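Local coordinates for Slr0280 protein (Synechocystis sp., PDB 5H3K) that is of unknown function but carries a phosphodiester glycosidase (NAGPA-type) domain, and so probably cleaves a sugar phosphodiester, at residues S47-Q55 against P64-E72. Sequence-based numbering, arbitrary orientation.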
loop_
_atom_site.group_PDB
_atom_site.type_symbol
_atom_site.label_atom_id
_atom_site.label_comp_id
_atom_site.label_asym_id
_atom_site.label_seq_id
_atom_site.Cartn_x
_atom_site.Cartn_y
_atom_site.Cartn_z
ATOM N N SER A 47 -25.251 -4.595 9.440
ATOM C CA SER A 47 -26.430 -3.918 9.968
ATOM C C SER A 47 -26.268 -2.391 9.992
ATOM O O SER A 47 -27.178 -1.664 10.408
ATOM C CB SER A 47 -26.769 -4.442 11.370
ATOM O OG SER A 47 -25.715 -4.204 12.290
ATOM N N ASP A 48 -25.113 -1.909 9.537
ATOM C CA ASP A 48 -24.832 -0.471 9.528
ATOM C C ASP A 48 -25.583 0.275 8.414
ATOM O O ASP A 48 -25.874 1.471 8.528
ATOM C CB ASP A 48 -23.327 -0.228 9.392
ATOM C CG ASP A 48 -22.518 -0.977 10.437
ATOM O OD1 ASP A 48 -22.191 -0.380 11.487
ATOM O OD2 ASP A 48 -22.205 -2.166 10.204
ATOM N N PHE A 49 -25.911 -0.444 7.347
ATOM C CA PHE A 49 -26.426 0.181 6.140
ATOM C C PHE A 49 -27.680 -0.517 5.640
ATOM O O PHE A 49 -27.798 -1.735 5.753
ATOM C CB PHE A 49 -25.364 0.107 5.048
ATOM C CG PHE A 49 -24.170 0.980 5.296
ATOM C CD1 PHE A 49 -24.324 2.270 5.786
ATOM C CD2 PHE A 49 -22.891 0.514 5.027
ATOM C CE1 PHE A 49 -23.221 3.090 6.003
ATOM C CE2 PHE A 49 -21.776 1.322 5.244
ATOM C CZ PHE A 49 -21.944 2.611 5.732
ATOM N N ILE A 50 -28.605 0.256 5.076
ATOM C CA ILE A 50 -29.766 -0.319 4.400
ATOM C C ILE A 50 -29.365 -0.781 3.006
ATOM O O ILE A 50 -29.794 -1.840 2.548
ATOM C CB ILE A 50 -30.929 0.680 4.308
ATOM C CG1 ILE A 50 -31.299 1.169 5.707
ATOM C CG2 ILE A 50 -32.140 0.025 3.645
ATOM C CD1 ILE A 50 -31.818 2.579 5.757
ATOM N N GLN A 51 -28.546 0.027 2.336
ATOM C CA GLN A 51 -27.906 -0.369 1.088
ATOM C C GLN A 51 -26.450 0.069 1.108
ATOM O O GLN A 51 -26.091 1.006 1.815
ATOM C CB GLN A 51 -28.597 0.277 -0.111
ATOM C CG GLN A 51 -29.949 -0.307 -0.451
ATOM C CD GLN A 51 -30.462 0.200 -1.773
ATOM O OE1 GLN A 51 -29.935 -0.148 -2.830
ATOM N NE2 GLN A 51 -31.488 1.039 -1.727
ATOM N N GLN A 52 -25.619 -0.589 0.312
ATOM C CA GLN A 52 -24.202 -0.241 0.258
ATOM C C GLN A 52 -23.552 -0.814 -0.987
ATOM O O GLN A 52 -24.054 -1.784 -1.571
ATOM C CB GLN A 52 -23.483 -0.766 1.501
ATOM C CG GLN A 52 -23.549 -2.270 1.641
ATOM C CD GLN A 52 -23.059 -2.740 2.985
ATOM O OE1 GLN A 52 -23.838 -3.219 3.810
ATOM N NE2 GLN A 52 -21.764 -2.609 3.218
ATOM N N GLY A 53 -22.432 -0.218 -1.388
ATOM C CA GLY A 53 -21.707 -0.697 -2.550
ATOM C C GLY A 53 -20.310 -0.114 -2.664
ATOM O O GLY A 53 -19.884 0.691 -1.827
ATOM N N ASN A 54 -19.597 -0.521 -3.709
ATOM C CA ASN A 54 -18.210 -0.100 -3.903
ATOM C C ASN A 54 -18.000 0.695 -5.196
ATOM O O ASN A 54 -16.864 0.970 -5.583
ATOM C CB ASN A 54 -17.272 -1.315 -3.845
ATOM C CG ASN A 54 -17.547 -2.317 -4.956
ATOM O OD1 ASN A 54 -18.560 -2.228 -5.648
ATOM N ND2 ASN A 54 -16.647 -3.277 -5.129
ATOM N N GLN A 55 -19.099 1.071 -5.855
ATOM C CA GLN A 55 -19.038 1.862 -7.081
ATOM C C GLN A 55 -20.001 3.043 -7.049
ATOM O O GLN A 55 -21.103 2.948 -6.513
ATOM C CB GLN A 55 -19.404 0.998 -8.289
ATOM C CG GLN A 55 -18.646 -0.316 -8.392
ATOM C CD GLN A 55 -17.801 -0.385 -9.631
ATOM O OE1 GLN A 55 -18.247 -0.857 -10.678
ATOM N NE2 GLN A 55 -16.572 0.104 -9.530
ATOM N N PRO A 64 -14.444 3.435 -8.523
ATOM C CA PRO A 64 -14.356 2.686 -7.262
ATOM C C PRO A 64 -14.447 3.615 -6.048
ATOM O O PRO A 64 -13.440 4.177 -5.614
ATOM C CB PRO A 64 -12.971 2.049 -7.335
ATOM C CG PRO A 64 -12.163 3.034 -8.179
ATOM C CD PRO A 64 -13.138 3.557 -9.202
ATOM N N VAL A 65 -15.657 3.790 -5.523
ATOM C CA VAL A 65 -15.883 4.607 -4.338
ATOM C C VAL A 65 -16.853 3.879 -3.412
ATOM O O VAL A 65 -17.955 3.509 -3.834
ATOM C CB VAL A 65 -16.483 5.993 -4.683
ATOM C CG1 VAL A 65 -16.821 6.758 -3.400
ATOM C CG2 VAL A 65 -15.536 6.803 -5.553
ATOM N N ALA A 66 -16.455 3.667 -2.158
ATOM C CA ALA A 66 -17.347 3.024 -1.200
ATOM C C ALA A 66 -18.493 3.969 -0.836
ATOM O O ALA A 66 -18.280 5.164 -0.610
ATOM C CB ALA A 66 -16.578 2.610 0.054
ATOM N N TRP A 67 -19.708 3.436 -0.777
ATOM C CA TRP A 67 -20.852 4.224 -0.338
ATOM C C TRP A 67 -21.771 3.382 0.533
ATOM O O TRP A 67 -21.752 2.143 0.480
ATOM C CB TRP A 67 -21.626 4.794 -1.536
ATOM C CG TRP A 67 -22.198 3.729 -2.389
ATOM C CD1 TRP A 67 -21.595 3.116 -3.445
ATOM C CD2 TRP A 67 -23.494 3.129 -2.257
ATOM N NE1 TRP A 67 -22.434 2.167 -3.977
ATOM C CE2 TRP A 67 -23.606 2.157 -3.268
ATOM C CE3 TRP A 67 -24.568 3.321 -1.383
ATOM C CZ2 TRP A 67 -24.754 1.373 -3.428
ATOM C CZ3 TRP A 67 -25.707 2.546 -1.546
ATOM C CH2 TRP A 67 -25.786 1.581 -2.556
ATOM N N GLY A 68 -22.557 4.065 1.354
ATOM C CA GLY A 68 -23.576 3.412 2.153
ATOM C C GLY A 68 -24.722 4.369 2.422
ATOM O O GLY A 68 -24.527 5.588 2.461
ATOM N N GLN A 69 -25.921 3.819 2.588
ATOM C CA GLN A 69 -27.090 4.619 2.918
ATOM C C GLN A 69 -27.733 4.080 4.181
ATOM O O GLN A 69 -27.790 2.865 4.388
ATOM C CB GLN A 69 -28.095 4.630 1.758
ATOM C CG GLN A 69 -27.691 5.537 0.611
ATOM C CD GLN A 69 -28.682 5.514 -0.543
ATOM O OE1 GLN A 69 -29.320 4.494 -0.814
ATOM N NE2 GLN A 69 -28.816 6.646 -1.227
ATOM N N TRP A 70 -28.201 4.991 5.030
ATOM C CA TRP A 70 -28.820 4.597 6.287
ATOM C C TRP A 70 -29.954 5.538 6.678
ATOM O O TRP A 70 -30.159 6.580 6.050
ATOM C CB TRP A 70 -27.778 4.530 7.410
ATOM C CG TRP A 70 -27.162 5.854 7.750
ATOM C CD1 TRP A 70 -27.557 6.715 8.732
ATOM C CD2 TRP A 70 -26.036 6.464 7.109
ATOM N NE1 TRP A 70 -26.741 7.823 8.747
ATOM C CE2 TRP A 70 -25.805 7.698 7.754
ATOM C CE3 TRP A 70 -25.208 6.096 6.043
ATOM C CZ2 TRP A 70 -24.771 8.560 7.376
ATOM C CZ3 TRP A 70 -24.180 6.955 5.668
ATOM C CH2 TRP A 70 -23.973 8.170 6.332
ATOM N N GLN A 71 -30.680 5.156 7.728
ATOM C CA GLN A 71 -31.794 5.939 8.250
ATOM C C GLN A 71 -31.369 6.785 9.440
ATOM O O GLN A 71 -30.802 6.273 10.407
ATOM C CB GLN A 71 -32.915 5.002 8.699
ATOM C CG GLN A 71 -33.971 4.718 7.657
ATOM C CD GLN A 71 -35.369 4.873 8.227
ATOM O OE1 GLN A 71 -35.950 5.957 8.171
ATOM N NE2 GLN A 71 -35.905 3.796 8.804
ATOM N N GLU A 72 -31.653 8.079 9.381
ATOM C CA GLU A 72 -31.322 8.962 10.488
ATOM C C GLU A 72 -32.339 10.097 10.585
ATOM O O GLU A 72 -32.413 10.956 9.701
ATOM C CB GLU A 72 -29.896 9.511 10.335
ATOM C CG GLU A 72 -29.338 10.141 11.598
ATOM C CD GLU A 72 -27.973 10.779 11.400
ATOM O OE1 GLU A 72 -27.182 10.285 10.562
ATOM O OE2 GLU A 72 -27.692 11.786 12.089
#
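Gly53 and Trp67 exchange two backbone hydrogen bonds, Trp67 N to Gly53 O (2.9 Å) and Gly53 N to Trp67 O (3.1 Å), which set strand 51-53 antiparallel to strand 61-72. Two residues along, Gln69 N donates to Gln51 O (2.9 Å), while Gln69 O takes the N-H of Ile50 (2.8 Å). Two residues, Ile50 and Gln51, therefore share Gln69 as their partner, which makes this a classic beta bulge. Within its own segment, Trp70 NE1 donates a hydrogen bond, in the indole plane, to Glu72 OE1.

Each glycine of the ladder lies against a ring from the other segment. CG of Trp67 sits between its backbone N and carbonyl carbon (chi1 63°), which folds the indole over the backbone of Gln52 and Gly53, and its CE2 comes 3.2 Å from Gly53 N. The indole NE1 hydrogen-bonds Asn142 O. On the other face of the sheet, the Phe49 ring receives the CA of Gly68 over its centre, a CH-pi contact 3.8 Å from the centroid. Cutting Trp67 back to an alanine is likely to bare the Gln52-Gly53 backbone and leave Asn142 O without its donor.

Among the apolar contacts, Phe49 CE1 meets Trp70 CE3 at 3.6 Å, the two ring planes inclined at 37°. From the bulge itself, Ile50 CD1 reaches Gln71 CG at 3.6 Å.

In the ten-stranded mixed sheet, strand 61-72 pairs on its other side with strand 75-81. Trp67 and Gln69 pack on Ala139 and Leu144 of strands 138-140 and 143-145, whereas Phe49 meets Tyr124 of strand 122-126 edge-to-face.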